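Endo-beta-1,4-glucanase (Bacillus licheniformis, PDB 2JEN) hydrolyses internal beta-1,4-glucan linkages, probably chiefly those of the plant cell-wall polysaccharide xyloglucan, as a family 12 glycoside hydrolase. Local coordinates at residues Val172-Ile177 with Tyr221-Lys226; His180-Lys186 with Val199-Thr205. The protein carries 1 engineered substitution. The contacts are given in a common frame with arbitrary orientation. Residue numbers count along the deposited sequence, not the author numbering.

Interaction 1 (Val172-Ile177 with Tyr221-Lys226); sequences VETVSI and YLADSK
Residues 172-177 form a strand, extended from Glu173 onward. Val172 (-101/-65) and Glu173 (-173/168) make a classic beta bulge opposite Val184 of the neighbouring strand. Residues 221-225 end helix 215-225, and Lys226 follows. The helix end crosses the strand at 103°, with axes 12.5 Å apart, so long side chains bridge the gap. The CA atoms of Ile177 and Tyr221 are 8.4 Å apart, and those of Val172 and Lys226 10.4 Å. The helix closes with a wide pi-type turn, in which Lys226 N bonds to Tyr221 O at 3.0 Å. This i+5 bond ties Tyr221 to Lys226, the two residues whose side chains reach the strand.

The polar contacts meet at one oxygen of Glu173 (chi1 p, chi2 t). Its OE2 accepts a hydrogen bond from Tyr221 OH at 2.7 Å, near the plane of the ring. The same Glu173 OE2 forms a salt bridge with Lys226 NZ (m, m, m, t) at 2.9 Å.

The apolar contacts lie along Tyr221, whose chi1 is t. Val175 CG1 is 3.8 Å from Tyr221 CE1. Ile177 CD1 is 3.8 Å from Tyr221 CB. Val172 and Glu173 both point toward the helix because of the bulge. From Glu173 on, side chains alternate, with Val175 and Ile177 toward it and Thr174 away.

The arrangement is a helix packed across the convex side of the family 12 beta-jelly roll.

Interaction 2 (His180-Lys186 with Val199-Thr205); sequences HSWKVYK and VFSFIRT
The apolar centre is Phe202 beside Val184, with Val184 CG2 3.9 Å from Phe202 CD2. Trp182 (chi1 m) adds its CE3, 4.0 Å from Phe202 CB, and Arg204 CG lies over one face of the indole. Phe218 of helix 215-225 meets both Trp182 and Phe202 edge-to-face. On the other face of the sheet, Tyr185 CE1 is 4.0 Å from Ile203 CD1.

Strands 180-186 and 199-204 are antiparallel arms of a hairpin, at 141°. Lys183-Ile203 and Tyr185-Ser201 are hydrogen-bonded pairs. Trp182-Arg204, Val184-Phe202 and Lys186-Phe200 are non-hydrogen-bonded pairs. Lys183 N to Ile203 O is 2.8 Å, and Ile203 N to Lys183 O 2.9 Å. Tyr185 N to Ser201 O is 2.9 Å, and Ser201 N to Tyr185 O 3.0 Å.

At the polar edge, Thr205 N bonds to Ser181 O at 3.0 Å. A water joins Lys183 NZ (3.0 Å) to Thr205 O (2.8 Å). Arg204 NE donates to His180 ND1 at 2.8 Å, so this ND1 carries no proton.

Overall arrangement
Strand 180-192 connects the two contacts. It pairs with 195-204 in interaction 2 and with 170-177, the strand of interaction 1, so three consecutive strands form one antiparallel meander. Val172 N lies 2.8 Å from Val184 O, and Val175 O 2.8 Å from Trp182 N, both probable hydrogen bonds. The centres of the two contacts are about 9 Å apart. Helix 215-225, which supplies one side of interaction 1, also packs on interaction 2: Tyr221 touches Val184, and Leu222 touches Phe200 and Phe202. Interaction 2 reaches the glycan pocket: the Val199 side chain is about 4 Å from a bound glucose unit. The Val172 side chain is about 14 Å from a bound glucose unit.

Interaction 1 (Val172-Ile177 with Tyr221-Lys226)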
loop_
_atom_site.group_PDB
_atom_site.type_symbol
_atom_site.label_atom_id
_atom_site.label_comp_id
_atom_site.label_asym_id
_atom_site.label_seq_id
_atom_site.Cartn_x
_atom_site.Cartn_y
_atom_site.Cartn_z
ATOM N N VAL A 172 -28.799 16.160 -30.099
ATOM C CA VAL A 172 -29.469 17.275 -30.734
ATOM C C VAL A 172 -28.982 17.458 -32.172
ATOM O O VAL A 172 -29.756 17.315 -33.146
ATOM C CB VAL A 172 -29.254 18.577 -29.939
ATOM C CG1 VAL A 172 -30.016 19.726 -30.615
ATOM C CG2 VAL A 172 -29.701 18.405 -28.472
ATOM N N GLU A 173 -27.715 17.791 -32.314
ATOM C CA GLU A 173 -27.083 18.160 -33.562
ATOM C C GLU A 173 -25.587 18.297 -33.366
ATOM O O GLU A 173 -25.099 18.322 -32.234
ATOM C CB GLU A 173 -27.644 19.487 -34.076
ATOM C CG GLU A 173 -27.292 20.684 -33.241
ATOM C CD GLU A 173 -28.177 21.903 -33.470
ATOM O OE1 GLU A 173 -29.111 21.817 -34.286
ATOM O OE2 GLU A 173 -27.954 22.956 -32.817
ATOM N N THR A 174 -24.860 18.388 -34.479
ATOM C CA THR A 174 -23.440 18.682 -34.504
ATOM C C THR A 174 -23.242 20.127 -34.875
ATOM O O THR A 174 -23.880 20.638 -35.814
ATOM C CB THR A 174 -22.709 17.726 -35.403
ATOM O OG1 THR A 174 -22.894 16.399 -34.899
ATOM C CG2 THR A 174 -21.219 18.023 -35.497
ATOM N N VAL A 175 -22.395 20.818 -34.117
ATOM C CA VAL A 175 -22.154 22.247 -34.281
ATOM C C VAL A 175 -20.681 22.560 -34.329
ATOM O O VAL A 175 -19.860 21.818 -33.768
ATOM C CB VAL A 175 -22.780 23.084 -33.130
ATOM C CG1 VAL A 175 -24.216 22.770 -33.011
ATOM C CG2 VAL A 175 -22.071 22.779 -31.769
ATOM N N SER A 176 -20.333 23.627 -35.020
ATOM C CA SER A 176 -18.952 24.168 -34.985
ATOM C C SER A 176 -18.941 25.373 -34.062
ATOM O O SER A 176 -19.622 26.356 -34.315
ATOM C CB SER A 176 -18.504 24.549 -36.397
ATOM O OG SER A 176 -17.171 25.034 -36.438
ATOM N N ILE A 177 -18.177 25.268 -32.957
ATOM C CA ILE A 177 -18.007 26.361 -32.012
ATOM C C ILE A 177 -16.547 26.435 -31.655
ATOM O O ILE A 177 -15.911 25.404 -31.319
ATOM C CB ILE A 177 -18.834 26.123 -30.724
ATOM C CG1 ILE A 177 -20.336 26.064 -31.005
ATOM C CG2 ILE A 177 -18.525 27.208 -29.675
ATOM C CD1 ILE A 177 -21.195 25.709 -29.781
ATOM N N TYR A 221 -24.324 30.027 -27.469
ATOM C CA TYR A 221 -25.067 29.059 -28.293
ATOM C C TYR A 221 -26.289 28.600 -27.531
ATOM O O TYR A 221 -27.391 28.615 -28.063
ATOM C CB TYR A 221 -24.176 27.898 -28.732
ATOM C CG TYR A 221 -24.904 26.663 -29.183
ATOM C CD1 TYR A 221 -25.389 26.553 -30.489
ATOM C CD2 TYR A 221 -25.142 25.590 -28.326
ATOM C CE1 TYR A 221 -26.002 25.373 -30.928
ATOM C CE2 TYR A 221 -25.735 24.443 -28.745
ATOM C CZ TYR A 221 -26.190 24.338 -30.033
ATOM O OH TYR A 221 -26.795 23.175 -30.401
ATOM N N LEU A 222 -26.141 28.194 -26.285
ATOM C CA LEU A 222 -27.280 27.679 -25.540
ATOM C C LEU A 222 -28.358 28.741 -25.299
ATOM O O LEU A 222 -29.543 28.436 -25.354
ATOM C CB LEU A 222 -26.785 27.059 -24.221
ATOM C CG LEU A 222 -25.925 25.813 -24.339
ATOM C CD1 LEU A 222 -25.333 25.484 -22.951
ATOM C CD2 LEU A 222 -26.694 24.643 -24.908
ATOM N N ALA A 223 -27.943 29.966 -25.005
ATOM C CA ALA A 223 -28.872 31.044 -24.702
ATOM C C ALA A 223 -29.484 31.638 -25.953
ATOM O O ALA A 223 -30.719 31.694 -26.076
ATOM C CB ALA A 223 -28.149 32.120 -23.888
ATOM N N ASP A 224 -28.645 32.077 -26.877
ATOM C CA ASP A 224 -29.128 32.878 -28.015
ATOM C C ASP A 224 -29.556 32.002 -29.183
ATOM O O ASP A 224 -30.486 32.371 -29.932
ATOM C CB ASP A 224 -28.005 33.801 -28.494
ATOM C CG ASP A 224 -27.584 34.828 -27.464
ATOM O OD1 ASP A 224 -28.432 35.254 -26.660
ATOM O OD2 ASP A 224 -26.368 35.189 -27.457
ATOM N N SER A 225 -28.881 30.888 -29.437
ATOM C CA SER A 225 -29.241 30.040 -30.576
ATOM C C SER A 225 -30.319 29.042 -30.231
ATOM O O SER A 225 -31.238 28.814 -31.029
ATOM C CB SER A 225 -28.033 29.322 -31.154
ATOM O OG SER A 225 -27.085 30.256 -31.590
ATOM N N LYS A 226 -30.268 28.435 -29.043
ATOM C CA LYS A 226 -31.213 27.371 -28.687
ATOM C C LYS A 226 -32.319 27.786 -27.719
ATOM O O LYS A 226 -33.261 27.039 -27.523
ATOM C CB LYS A 226 -30.455 26.169 -28.097
ATOM C CG LYS A 226 -29.299 25.702 -28.933
ATOM C CD LYS A 226 -29.619 25.338 -30.399
ATOM C CE LYS A 226 -30.471 24.110 -30.547
ATOM N NZ LYS A 226 -30.649 23.730 -32.002
#

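Interaction 2 (His180-Lys186 with Val199-Thr205)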
loop_
_atom_site.group_PDB
_atom_site.type_symbol
_atom_site.label_atom_id
_atom_site.label_comp_id
_atom_site.label_asym_id
_atom_site.label_seq_id
_atom_site.Cartn_x
_atom_site.Cartn_y
_atom_site.Cartn_z
ATOM N N HIS A 180 -13.887 24.062 -33.378
ATOM C CA HIS A 180 -14.005 22.621 -33.184
ATOM C C HIS A 180 -15.443 22.203 -33.513
ATOM O O HIS A 180 -16.378 22.981 -33.324
ATOM C CB HIS A 180 -13.734 22.250 -31.716
ATOM C CG HIS A 180 -12.376 22.633 -31.199
ATOM N ND1 HIS A 180 -11.355 21.720 -31.074
ATOM C CD2 HIS A 180 -11.879 23.818 -30.781
ATOM C CE1 HIS A 180 -10.292 22.327 -30.578
ATOM N NE2 HIS A 180 -10.578 23.601 -30.388
ATOM N N SER A 181 -15.600 20.952 -33.916
ATOM C CA SER A 181 -16.932 20.356 -34.100
ATOM C C SER A 181 -17.336 19.531 -32.889
ATOM O O SER A 181 -16.555 18.707 -32.409
ATOM C CB SER A 181 -16.957 19.469 -35.323
ATOM O OG SER A 181 -16.726 20.301 -36.466
ATOM N N TRP A 182 -18.592 19.680 -32.471
ATOM C CA TRP A 182 -19.127 19.093 -31.244
ATOM C C TRP A 182 -20.471 18.454 -31.518
ATOM O O TRP A 182 -21.358 19.075 -32.110
ATOM C CB TRP A 182 -19.360 20.178 -30.191
ATOM C CG TRP A 182 -18.189 21.095 -29.956
ATOM C CD1 TRP A 182 -18.011 22.294 -30.521
ATOM C CD2 TRP A 182 -17.055 20.865 -29.124
ATOM N NE1 TRP A 182 -16.836 22.850 -30.122
ATOM C CE2 TRP A 182 -16.230 21.995 -29.241
ATOM C CE3 TRP A 182 -16.663 19.815 -28.274
ATOM C CZ2 TRP A 182 -14.997 22.091 -28.575
ATOM C CZ3 TRP A 182 -15.457 19.910 -27.624
ATOM C CH2 TRP A 182 -14.649 21.044 -27.737
ATOM N N LYS A 183 -20.661 17.240 -31.023
ATOM C CA LYS A 183 -22.001 16.645 -30.941
ATOM C C LYS A 183 -22.658 17.166 -29.664
ATOM O O LYS A 183 -22.080 17.070 -28.587
ATOM C CB LYS A 183 -21.910 15.123 -30.907
ATOM C CG LYS A 183 -21.250 14.550 -32.127
ATOM C CD LYS A 183 -20.982 13.056 -31.952
ATOM C CE LYS A 183 -19.714 12.794 -31.007
ATOM N NZ LYS A 183 -19.293 11.336 -30.961
ATOM N N VAL A 184 -23.841 17.732 -29.776
ATOM C CA VAL A 184 -24.547 18.385 -28.688
ATOM C C VAL A 184 -25.645 17.473 -28.162
ATOM O O VAL A 184 -26.390 16.889 -28.955
ATOM C CB VAL A 184 -25.188 19.712 -29.133
ATOM C CG1 VAL A 184 -25.969 20.373 -28.008
ATOM C CG2 VAL A 184 -24.161 20.631 -29.780
ATOM N N TYR A 185 -25.714 17.319 -26.849
ATOM C CA TYR A 185 -26.710 16.534 -26.147
ATOM C C TYR A 185 -27.391 17.357 -25.073
ATOM O O TYR A 185 -26.772 18.249 -24.455
ATOM C CB TYR A 185 -26.067 15.325 -25.481
ATOM C CG TYR A 185 -25.432 14.386 -26.472
ATOM C CD1 TYR A 185 -24.205 14.669 -27.041
ATOM C CD2 TYR A 185 -26.028 13.167 -26.795
ATOM C CE1 TYR A 185 -23.614 13.805 -27.948
ATOM C CE2 TYR A 185 -25.421 12.293 -27.710
ATOM C CZ TYR A 185 -24.242 12.643 -28.273
ATOM O OH TYR A 185 -23.621 11.769 -29.183
ATOM N N LYS A 186 -28.657 17.058 -24.808
ATOM C CA LYS A 186 -29.446 17.761 -23.793
ATOM C C LYS A 186 -30.184 16.737 -22.942
ATOM O O LYS A 186 -30.922 15.909 -23.462
ATOM C CB LYS A 186 -30.429 18.735 -24.452
ATOM C CG LYS A 186 -31.298 19.500 -23.462
ATOM C CD LYS A 186 -32.228 20.460 -24.181
ATOM C CE LYS A 186 -33.002 21.389 -23.264
ATOM N NZ LYS A 186 -33.932 20.708 -22.313
ATOM N N VAL A 199 -28.415 19.307 -18.225
ATOM C CA VAL A 199 -27.045 19.002 -18.596
ATOM C C VAL A 199 -26.944 19.090 -20.121
ATOM O O VAL A 199 -27.651 18.396 -20.864
ATOM C CB VAL A 199 -26.559 17.644 -18.013
ATOM C CG1 VAL A 199 -27.468 16.468 -18.369
ATOM C CG2 VAL A 199 -25.073 17.419 -18.402
ATOM N N PHE A 200 -26.038 19.946 -20.559
ATOM C CA PHE A 200 -25.758 20.181 -21.935
ATOM C C PHE A 200 -24.334 19.725 -22.213
ATOM O O PHE A 200 -23.394 20.278 -21.604
ATOM C CB PHE A 200 -25.868 21.665 -22.279
ATOM C CG PHE A 200 -27.173 22.293 -21.865
ATOM C CD1 PHE A 200 -28.283 22.188 -22.665
ATOM C CD2 PHE A 200 -27.263 23.030 -20.700
ATOM C CE1 PHE A 200 -29.470 22.783 -22.275
ATOM C CE2 PHE A 200 -28.434 23.654 -20.327
ATOM C CZ PHE A 200 -29.556 23.533 -21.136
ATOM N N SER A 201 -24.192 18.711 -23.040
ATOM C CA SER A 201 -22.863 18.120 -23.315
ATOM C C SER A 201 -22.467 18.357 -24.744
ATOM O O SER A 201 -23.255 18.138 -25.656
ATOM C CB SER A 201 -22.832 16.611 -23.036
ATOM O OG SER A 201 -23.245 16.336 -21.694
ATOM N N PHE A 202 -21.234 18.791 -24.923
ATOM C CA PHE A 202 -20.586 19.014 -26.204
ATOM C C PHE A 202 -19.432 18.022 -26.329
ATOM O O PHE A 202 -18.486 18.097 -25.556
ATOM C CB PHE A 202 -20.023 20.439 -26.257
ATOM C CG PHE A 202 -21.061 21.508 -26.184
ATOM C CD1 PHE A 202 -21.608 21.894 -24.961
ATOM C CD2 PHE A 202 -21.552 22.117 -27.347
ATOM C CE1 PHE A 202 -22.607 22.860 -24.890
ATOM C CE2 PHE A 202 -22.528 23.106 -27.259
ATOM C CZ PHE A 202 -23.069 23.475 -26.069
ATOM N N ILE A 203 -19.564 17.060 -27.236
ATOM C CA ILE A 203 -18.568 15.992 -27.388
ATOM C C ILE A 203 -17.796 16.186 -28.671
ATOM O O ILE A 203 -18.364 16.150 -29.769
ATOM C CB ILE A 203 -19.194 14.579 -27.311
ATOM C CG1 ILE A 203 -19.774 14.368 -25.913
ATOM C CG2 ILE A 203 -18.144 13.459 -27.675
ATOM C CD1 ILE A 203 -20.410 13.037 -25.689
ATOM N N ARG A 204 -16.514 16.429 -28.567
ATOM C CA ARG A 204 -15.737 16.708 -29.779
ATOM C C ARG A 204 -15.838 15.557 -30.715
ATOM O O ARG A 204 -15.849 14.420 -30.301
ATOM C CB ARG A 204 -14.275 17.040 -29.435
ATOM C CG ARG A 204 -13.577 17.819 -30.541
ATOM C CD ARG A 204 -12.159 18.169 -30.106
ATOM N NE ARG A 204 -11.427 18.927 -31.142
ATOM C CZ ARG A 204 -10.690 18.395 -32.106
ATOM N NH1 ARG A 204 -10.534 17.103 -32.262
ATOM N NH2 ARG A 204 -10.085 19.224 -32.980
ATOM N N THR A 205 -15.932 15.818 -32.039
ATOM C CA THR A 205 -16.184 14.708 -32.966
ATOM C C THR A 205 -15.004 13.771 -33.108
ATOM O O THR A 205 -15.194 12.606 -33.486
ATOM C CB THR A 205 -16.619 15.207 -34.358
ATOM O OG1 THR A 205 -15.646 16.121 -34.849
ATOM C CG2 THR A 205 -17.969 15.930 -34.267
HETATM O O HOH W 1 -17.808 11.655 -33.496
#